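Local coordinates for mandelate racemase/muconate lactonizing protein (Alicyclobacillus acidocaldarius LAA1, PDB 3QLD) that is of unassigned activity but belongs to the mandelate racemase/muconate lactonizing group of the enolase superfamily, at residues A[9-15]-A[27-33]; A[117-121]-A[354-358]. All blocks are in the same frame, centred on the assembly; numbering follows the deposited sequence.

In the fold
In this enolase-superfamily chain, contact 1 lies inside the N-terminal capping domain, whereas contact 2 joins that domain to the C-terminal barrel-like domain. Contact 1 is local: it pairs strands 3-15 and 25-38 of the N-terminal antiparallel sheet, 12 residues apart at their closest ends. Contact 2 spans 233 residues and joins helix 105-123 of the N-terminal domain to the loop that follows strand 347-349. Their centres are 22 Å apart and their nearest atoms about 8 Å, so they do not touch. Trp45 of strand 43-48 touches both, its ring meeting that of His9 in contact 1 and its backbone N bonding to Asp117 OD2 in contact 2.

Contact 1 of 2, residues A[9-15]-A[27-33]; sequences HRLSLPL and REKQAIL
Arg10 and Gln30 join side chain to side chain across an antiparallel beta ladder, part of the N-terminal sheet of the enolase-superfamily capping domain. The Arg10 chain runs extended from CG to NE, which carries its guanidinium far enough for NH1 to reach Gln30 OE1 at 2.9 Å. The N-H points almost straight at the oxygen (172°), which lies in the guanidinium plane, and the amide is turned only 22° from that plane. NH1 also forms a salt bridge with Asp62, so one nitrogen serves two acceptors.

Beneath these side chains the backbone is paired in both directions at His9-Leu33, Leu11-Ala31 and Leu13-Lys29, with Leu11 N to Ala31 O at 2.7 Å. A further bond, Leu15 N to Arg27 O (3.1 Å), continues the pairing to the corner of the chain at Arg27. On the face with Arg10, Ser12 OG donates to Glu28 OE2 at 2.7 Å, while the other carboxylate oxygen, OE1, lies 3.3 Å from Pro14 CG. On the other face, Leu11 CD2 packs on Leu33 CD1 (3.7 Å), and His9 sends NE2 to Gln35. Lys29 folds back along its own strand, bent at chi2 (71°) and chi4, and its NZ donates to Gln30 O at 3.0 Å.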
ATOM      1  N   HIS A   9       5.798 -18.054  13.086  1.00 25.45           N
ATOM      2  CA  HIS A   9       5.397 -19.323  12.612  1.00 26.26           C
ATOM      3  C   HIS A   9       4.601 -19.119  11.336  1.00 26.13           C
ATOM      4  O   HIS A   9       3.559 -18.490  11.368  1.00 25.37           O
ATOM      5  CB  HIS A   9       4.399 -19.932  13.609  1.00 26.87           C
ATOM      6  CG  HIS A   9       4.939 -20.061  14.997  1.00 27.41           C
ATOM      7  ND1 HIS A   9       5.675 -21.167  15.392  1.00 30.15           N
ATOM      8  CD2 HIS A   9       4.871 -19.237  16.073  1.00 29.48           C
ATOM      9  CE1 HIS A   9       6.021 -21.024  16.668  1.00 28.35           C
ATOM     10  NE2 HIS A   9       5.567 -19.849  17.099  1.00 30.71           N
ATOM     11  N   ARG A  10       5.034 -19.739  10.255  1.00 26.38           N
ATOM     12  CA  ARG A  10       4.251 -19.808   9.015  1.00 25.39           C
ATOM     13  C   ARG A  10       3.449 -21.094   8.932  1.00 28.03           C
ATOM     14  O   ARG A  10       4.011 -22.206   8.958  1.00 27.99           O
ATOM     15  CB  ARG A  10       5.157 -19.653   7.770  1.00 25.07           C
ATOM     16  CG  ARG A  10       4.320 -19.183   6.592  1.00 25.83           C
ATOM     17  CD  ARG A  10       5.234 -19.084   5.383  1.00 33.08           C
ATOM     18  NE  ARG A  10       4.417 -18.869   4.219  1.00 31.94           N
ATOM     19  CZ  ARG A  10       4.808 -18.121   3.203  1.00 34.20           C
ATOM     20  NH1 ARG A  10       3.982 -17.929   2.176  1.00 33.36           N
ATOM     21  NH2 ARG A  10       6.000 -17.555   3.270  1.00 31.24           N
ATOM     22  N   LEU A  11       2.131 -20.955   8.852  1.00 27.13           N
ATOM     23  CA  LEU A  11       1.235 -22.057   8.984  1.00 28.38           C
ATOM     24  C   LEU A  11       0.498 -22.317   7.679  1.00 29.25           C
ATOM     25  O   LEU A  11       0.252 -21.389   6.870  1.00 27.30           O
ATOM     26  CB  LEU A  11       0.217 -21.768  10.091  1.00 29.97           C
ATOM     27  CG  LEU A  11       0.518 -22.199  11.528  1.00 33.33           C
ATOM     28  CD1 LEU A  11       1.840 -21.756  12.036  1.00 35.50           C
ATOM     29  CD2 LEU A  11      -0.600 -21.772  12.467  1.00 33.60           C
ATOM     30  N   SER A  12       0.141 -23.582   7.470  1.00 28.13           N
ATOM     31  CA  SER A  12      -0.763 -23.934   6.393  1.00 30.90           C
ATOM     32  C   SER A  12      -1.835 -24.850   6.994  1.00 32.12           C
ATOM     33  O   SER A  12      -1.496 -25.955   7.397  1.00 31.77           O
ATOM     34  CB  SER A  12      -0.030 -24.669   5.303  1.00 32.28           C
ATOM     35  OG  SER A  12      -0.957 -24.955   4.250  1.00 37.50           O
ATOM     36  N   LEU A  13      -3.092 -24.383   7.075  1.00 31.42           N
ATOM     37  CA  LEU A  13      -4.180 -25.158   7.727  1.00 32.91           C
ATOM     38  C   LEU A  13      -5.170 -25.739   6.695  1.00 32.84           C
ATOM     39  O   LEU A  13      -5.775 -25.001   5.920  1.00 34.12           O
ATOM     40  CB  LEU A  13      -4.980 -24.293   8.723  1.00 33.12           C
ATOM     41  CG  LEU A  13      -4.467 -23.931  10.117  1.00 35.41           C
ATOM     42  CD1 LEU A  13      -3.358 -22.907   9.983  1.00 35.41           C
ATOM     43  CD2 LEU A  13      -5.607 -23.344  10.925  1.00 38.26           C
ATOM     44  N   PRO A  14      -5.372 -27.055   6.696  1.00 34.18           N
ATOM     45  CA  PRO A  14      -6.381 -27.537   5.761  1.00 34.14           C
ATOM     46  C   PRO A  14      -7.793 -27.023   6.101  1.00 35.08           C
ATOM     47  O   PRO A  14      -8.204 -26.984   7.274  1.00 34.08           O
ATOM     48  CB  PRO A  14      -6.322 -29.054   5.923  1.00 34.00           C
ATOM     49  CG  PRO A  14      -4.949 -29.321   6.393  1.00 34.12           C
ATOM     50  CD  PRO A  14      -4.668 -28.172   7.346  1.00 34.75           C
ATOM     51  N   LEU A  15      -8.514 -26.639   5.045  1.00 36.71           N
ATOM     52  CA  LEU A  15      -9.893 -26.169   5.155  1.00 38.24           C
ATOM     53  C   LEU A  15     -10.860 -27.344   4.997  1.00 39.98           C
ATOM     54  O   LEU A  15     -10.555 -28.275   4.251  1.00 41.15           O
ATOM     55  CB  LEU A  15     -10.141 -25.147   4.070  1.00 37.24           C
ATOM     56  CG  LEU A  15      -9.315 -23.860   4.174  1.00 38.73           C
ATOM     57  CD1 LEU A  15      -9.250 -23.226   2.814  1.00 39.48           C
ATOM     58  CD2 LEU A  15      -9.918 -22.906   5.179  1.00 40.20           C
ATOM     59  N   ARG A  27      -7.499 -25.006  -1.185  1.00 49.66           N
ATOM     60  CA  ARG A  27      -7.605 -26.094  -0.226  1.00 49.00           C
ATOM     61  C   ARG A  27      -7.188 -25.733   1.174  1.00 46.92           C
ATOM     62  O   ARG A  27      -7.683 -26.335   2.107  1.00 46.58           O
ATOM     63  CB  ARG A  27      -6.633 -27.247  -0.607  1.00 50.47           C
ATOM     64  CG  ARG A  27      -7.010 -28.224  -1.730  1.00 54.16           C
ATOM     65  CD  ARG A  27      -6.784 -29.683  -1.258  1.00 59.34           C
ATOM     66  NE  ARG A  27      -8.021 -30.222  -0.654  1.00 64.54           N
ATOM     67  CZ  ARG A  27      -8.363 -30.210   0.646  1.00 67.82           C
ATOM     68  NH1 ARG A  27      -7.564 -29.690   1.584  1.00 69.74           N
ATOM     69  NH2 ARG A  27      -9.534 -30.735   1.022  1.00 67.68           N
ATOM     70  N   GLU A  28      -6.204 -24.835   1.312  1.00 44.98           N
ATOM     71  CA  GLU A  28      -5.504 -24.605   2.607  1.00 42.94           C
ATOM     72  C   GLU A  28      -5.356 -23.118   2.905  1.00 40.24           C
ATOM     73  O   GLU A  28      -5.113 -22.330   1.979  1.00 40.83           O
ATOM     74  CB  GLU A  28      -4.123 -25.279   2.682  1.00 43.48           C
ATOM     75  CG  GLU A  28      -4.088 -26.795   2.312  1.00 48.27           C
ATOM     76  CD  GLU A  28      -3.281 -27.715   3.280  1.00 53.93           C
ATOM     77  OE1 GLU A  28      -3.700 -28.879   3.421  1.00 57.11           O
ATOM     78  OE2 GLU A  28      -2.236 -27.339   3.876  1.00 53.50           O
ATOM     79  N   LYS A  29      -5.483 -22.757   4.189  1.00 36.10           N
ATOM     80  CA  LYS A  29      -5.310 -21.380   4.666  1.00 34.12           C
ATOM     81  C   LYS A  29      -3.900 -21.160   5.172  1.00 31.60           C
ATOM     82  O   LYS A  29      -3.471 -21.815   6.137  1.00 30.59           O
ATOM     83  CB  LYS A  29      -6.311 -21.032   5.799  1.00 34.76           C
ATOM     84  CG  LYS A  29      -6.189 -19.583   6.416  1.00 34.61           C
ATOM     85  CD  LYS A  29      -6.678 -18.514   5.402  1.00 41.43           C
ATOM     86  CE  LYS A  29      -6.712 -17.079   5.983  1.00 44.84           C
ATOM     87  NZ  LYS A  29      -5.503 -16.788   6.806  1.00 46.81           N
ATOM     88  N   GLN A  30      -3.177 -20.263   4.518  1.00 29.54           N
ATOM     89  CA  GLN A  30      -1.870 -19.858   5.007  1.00 28.69           C
ATOM     90  C   GLN A  30      -2.041 -18.752   6.024  1.00 28.71           C
ATOM     91  O   GLN A  30      -2.874 -17.835   5.892  1.00 28.56           O
ATOM     92  CB  GLN A  30      -0.939 -19.363   3.907  1.00 27.82           C
ATOM     93  CG  GLN A  30      -0.638 -20.428   2.823  1.00 31.12           C
ATOM     94  CD  GLN A  30       0.365 -19.878   1.798  1.00 39.88           C
ATOM     95  OE1 GLN A  30       1.454 -19.397   2.147  1.00 42.22           O
ATOM     96  NE2 GLN A  30      -0.024 -19.912   0.540  1.00 40.05           N
ATOM     97  N   ALA A  31      -1.250 -18.832   7.066  1.00 28.71           N
ATOM     98  CA  ALA A  31      -1.347 -17.865   8.129  1.00 28.18           C
ATOM     99  C   ALA A  31       0.014 -17.643   8.735  1.00 27.17           C
ATOM    100  O   ALA A  31       0.867 -18.544   8.657  1.00 30.42           O
ATOM    101  CB  ALA A  31      -2.365 -18.398   9.194  1.00 28.37           C
ATOM    102  N   ILE A  32       0.251 -16.485   9.360  1.00 25.76           N
ATOM    103  CA  ILE A  32       1.536 -16.251  10.101  1.00 22.90           C
ATOM    104  C   ILE A  32       1.182 -15.941  11.558  1.00 24.16           C
ATOM    105  O   ILE A  32       0.352 -14.987  11.811  1.00 23.27           O
ATOM    106  CB  ILE A  32       2.325 -15.053   9.534  1.00 22.30           C
ATOM    107  CG1 ILE A  32       2.893 -15.357   8.135  1.00 24.65           C
ATOM    108  CG2 ILE A  32       3.546 -14.727  10.428  1.00 23.41           C
ATOM    109  CD1 ILE A  32       3.549 -14.049   7.506  1.00 24.53           C
ATOM    110  N   LEU A  33       1.685 -16.745  12.501  1.00 22.72           N
ATOM    111  CA  LEU A  33       1.553 -16.345  13.933  1.00 22.86           C
ATOM    112  C   LEU A  33       2.795 -15.775  14.521  1.00 23.53           C
ATOM    113  O   LEU A  33       3.917 -16.255  14.242  1.00 24.56           O
ATOM    114  CB  LEU A  33       1.058 -17.528  14.770  1.00 23.77           C
ATOM    115  CG  LEU A  33      -0.229 -18.227  14.300  1.00 24.27           C
ATOM    116  CD1 LEU A  33      -0.559 -19.395  15.286  1.00 26.12           C
ATOM    117  CD2 LEU A  33      -1.370 -17.238  14.344  1.00 23.07           C
TER

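Contact 2 of 2, residues A[117-121]-A[354-358]; sequences DWYAA and AGVAD
Asp117 reaches from helix 105-123 to the backbone of the loop at 354-358, with its carboxylate oxygen OD1 directed at the peptide N-H of Val356. With CG anti to the backbone N (chi1 -174°), the group swings out beside the helix, and Asp117 OD1 accepts from Val356 N at 2.9 Å on its syn side, 17° out of the carboxylate plane. Asp117 OD2 takes a 2.6 Å bond from a water, which in turn accepts from Ala357 N at 2.9 Å, so one carboxylate holds two successive N-H groups, the second through water. His308 NE2 and Trp45 N add a further bond to OD1 and OD2 respectively. Val356 turns CG1 alongside the carboxylate, 3.5 Å from Asp117 OD1.

The contact thus docks a helix of the N-terminal capping domain against the loop after strand 347-349, in the barrel-like C-terminal domain of this enolase-superfamily protein. Next to the carboxylate, Gly355, with no side chain, lets the loop backbone approach to 4.7 Å between Gly355 CA and Asp117 CA. One turn further along, Ala120 points its methyl toward the loop, CB meeting Gly355 N at 3.7 Å, while Ala354 CB rests 3.4 Å from Ala120 O.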
ATOM      1  N   ASP A 117      -1.124  -8.555  23.732  1.00 30.68           N
ATOM      2  CA  ASP A 117      -1.509  -9.862  24.176  1.00 31.85           C
ATOM      3  C   ASP A 117      -0.544 -10.279  25.279  1.00 30.41           C
ATOM      4  O   ASP A 117      -0.971 -10.823  26.302  1.00 30.86           O
ATOM      5  CB  ASP A 117      -1.494 -10.854  22.988  1.00 31.23           C
ATOM      6  CG  ASP A 117      -2.038 -12.218  23.347  1.00 34.26           C
ATOM      7  OD1 ASP A 117      -3.282 -12.416  23.268  1.00 27.55           O
ATOM      8  OD2 ASP A 117      -1.183 -13.098  23.707  1.00 30.66           O
ATOM      9  N   TRP A 118       0.750 -10.055  25.054  1.00 30.07           N
ATOM     10  CA  TRP A 118       1.782 -10.371  26.050  1.00 31.40           C
ATOM     11  C   TRP A 118       1.496  -9.560  27.299  1.00 32.59           C
ATOM     12  O   TRP A 118       1.514 -10.119  28.403  1.00 33.76           O
ATOM     13  CB  TRP A 118       3.183 -10.033  25.534  1.00 32.09           C
ATOM     14  CG  TRP A 118       4.169  -9.835  26.654  1.00 32.71           C
ATOM     15  CD1 TRP A 118       4.828 -10.842  27.346  1.00 36.41           C
ATOM     16  CD2 TRP A 118       4.568  -8.601  27.255  1.00 36.17           C
ATOM     17  NE1 TRP A 118       5.641 -10.293  28.291  1.00 36.24           N
ATOM     18  CE2 TRP A 118       5.492  -8.925  28.282  1.00 35.70           C
ATOM     19  CE3 TRP A 118       4.257  -7.237  27.016  1.00 34.36           C
ATOM     20  CZ2 TRP A 118       6.106  -7.944  29.075  1.00 37.88           C
ATOM     21  CZ3 TRP A 118       4.883  -6.261  27.784  1.00 38.08           C
ATOM     22  CH2 TRP A 118       5.775  -6.623  28.832  1.00 37.40           C
ATOM     23  N   TYR A 119       1.148  -8.279  27.131  1.00 32.08           N
ATOM     24  CA  TYR A 119       0.943  -7.384  28.253  1.00 33.83           C
ATOM     25  C   TYR A 119      -0.222  -7.828  29.148  1.00 34.77           C
ATOM     26  O   TYR A 119      -0.102  -7.774  30.388  1.00 35.14           O
ATOM     27  CB  TYR A 119       0.757  -5.918  27.779  1.00 33.64           C
ATOM     28  CG  TYR A 119       0.512  -4.935  28.899  1.00 34.15           C
ATOM     29  CD1 TYR A 119      -0.781  -4.738  29.395  1.00 37.95           C
ATOM     30  CD2 TYR A 119       1.557  -4.252  29.491  1.00 39.27           C
ATOM     31  CE1 TYR A 119      -1.020  -3.841  30.468  1.00 43.07           C
ATOM     32  CE2 TYR A 119       1.340  -3.340  30.559  1.00 43.60           C
ATOM     33  CZ  TYR A 119       0.039  -3.149  31.025  1.00 43.05           C
ATOM     34  OH  TYR A 119      -0.194  -2.274  32.060  1.00 47.74           O
ATOM     35  N   ALA A 120      -1.330  -8.256  28.545  1.00 34.69           N
ATOM     36  CA  ALA A 120      -2.425  -8.825  29.314  1.00 35.94           C
ATOM     37  C   ALA A 120      -1.997 -10.063  30.119  1.00 36.46           C
ATOM     38  O   ALA A 120      -2.400 -10.230  31.269  1.00 37.65           O
ATOM     39  CB  ALA A 120      -3.625  -9.166  28.408  1.00 35.75           C
ATOM     40  N   ALA A 121      -1.170 -10.919  29.529  1.00 36.85           N
ATOM     41  CA  ALA A 121      -0.745 -12.145  30.188  1.00 36.52           C
ATOM     42  C   ALA A 121       0.246 -11.861  31.313  1.00 38.29           C
ATOM     43  O   ALA A 121       0.260 -12.595  32.335  1.00 37.42           O
ATOM     44  CB  ALA A 121      -0.135 -13.110  29.160  1.00 37.54           C
ATOM     45  N   ALA A 354      -6.724 -13.223  29.669  1.00 33.71           N
ATOM     46  CA  ALA A 354      -5.615 -12.321  29.858  1.00 34.71           C
ATOM     47  C   ALA A 354      -4.591 -12.843  28.863  1.00 36.92           C
ATOM     48  O   ALA A 354      -3.644 -13.549  29.252  1.00 37.03           O
ATOM     49  CB  ALA A 354      -5.035 -12.422  31.303  1.00 34.89           C
ATOM     50  N   GLY A 355      -4.794 -12.541  27.580  1.00 36.96           N
ATOM     51  CA  GLY A 355      -3.902 -13.077  26.559  1.00 36.73           C
ATOM     52  C   GLY A 355      -4.349 -14.438  26.049  1.00 36.26           C
ATOM     53  O   GLY A 355      -4.862 -15.268  26.796  1.00 36.06           O
ATOM     54  N   VAL A 356      -4.092 -14.720  24.772  1.00 34.33           N
ATOM     55  CA  VAL A 356      -4.475 -16.012  24.221  1.00 32.95           C
ATOM     56  C   VAL A 356      -3.472 -17.162  24.410  1.00 31.04           C
ATOM     57  O   VAL A 356      -3.777 -18.279  24.044  1.00 31.20           O
ATOM     58  CB  VAL A 356      -4.858 -15.862  22.736  1.00 32.44           C
ATOM     59  CG1 VAL A 356      -3.601 -15.638  21.897  1.00 35.24           C
ATOM     60  CG2 VAL A 356      -5.592 -17.045  22.266  1.00 32.96           C
ATOM     61  N   ALA A 357      -2.293 -16.917  24.969  1.00 32.58           N
ATOM     62  CA  ALA A 357      -1.244 -17.965  25.013  1.00 33.79           C
ATOM     63  C   ALA A 357      -1.714 -19.309  25.557  1.00 35.25           C
ATOM     64  O   ALA A 357      -1.446 -20.362  24.939  1.00 35.59           O
ATOM     65  CB  ALA A 357       0.063 -17.460  25.740  1.00 33.19           C
ATOM     66  N   ASP A 358      -2.486 -19.272  26.654  1.00 36.32           N
ATOM     67  CA  ASP A 358      -2.935 -20.494  27.387  1.00 37.79           C
ATOM     68  C   ASP A 358      -3.908 -21.366  26.614  1.00 37.06           C
ATOM     69  O   ASP A 358      -4.054 -22.550  26.924  1.00 37.19           O
ATOM     70  CB  ASP A 358      -3.580 -20.137  28.736  1.00 38.51           C
ATOM     71  CG  ASP A 358      -2.538 -19.767  29.789  1.00 42.72           C
ATOM     72  OD1 ASP A 358      -1.328 -19.914  29.466  1.00 44.29           O
ATOM     73  OD2 ASP A 358      -2.907 -19.365  30.940  1.00 47.71           O
TER
HETATM   74  O   HOH W   1      -0.993 -14.509  25.895  1.00 28.59           O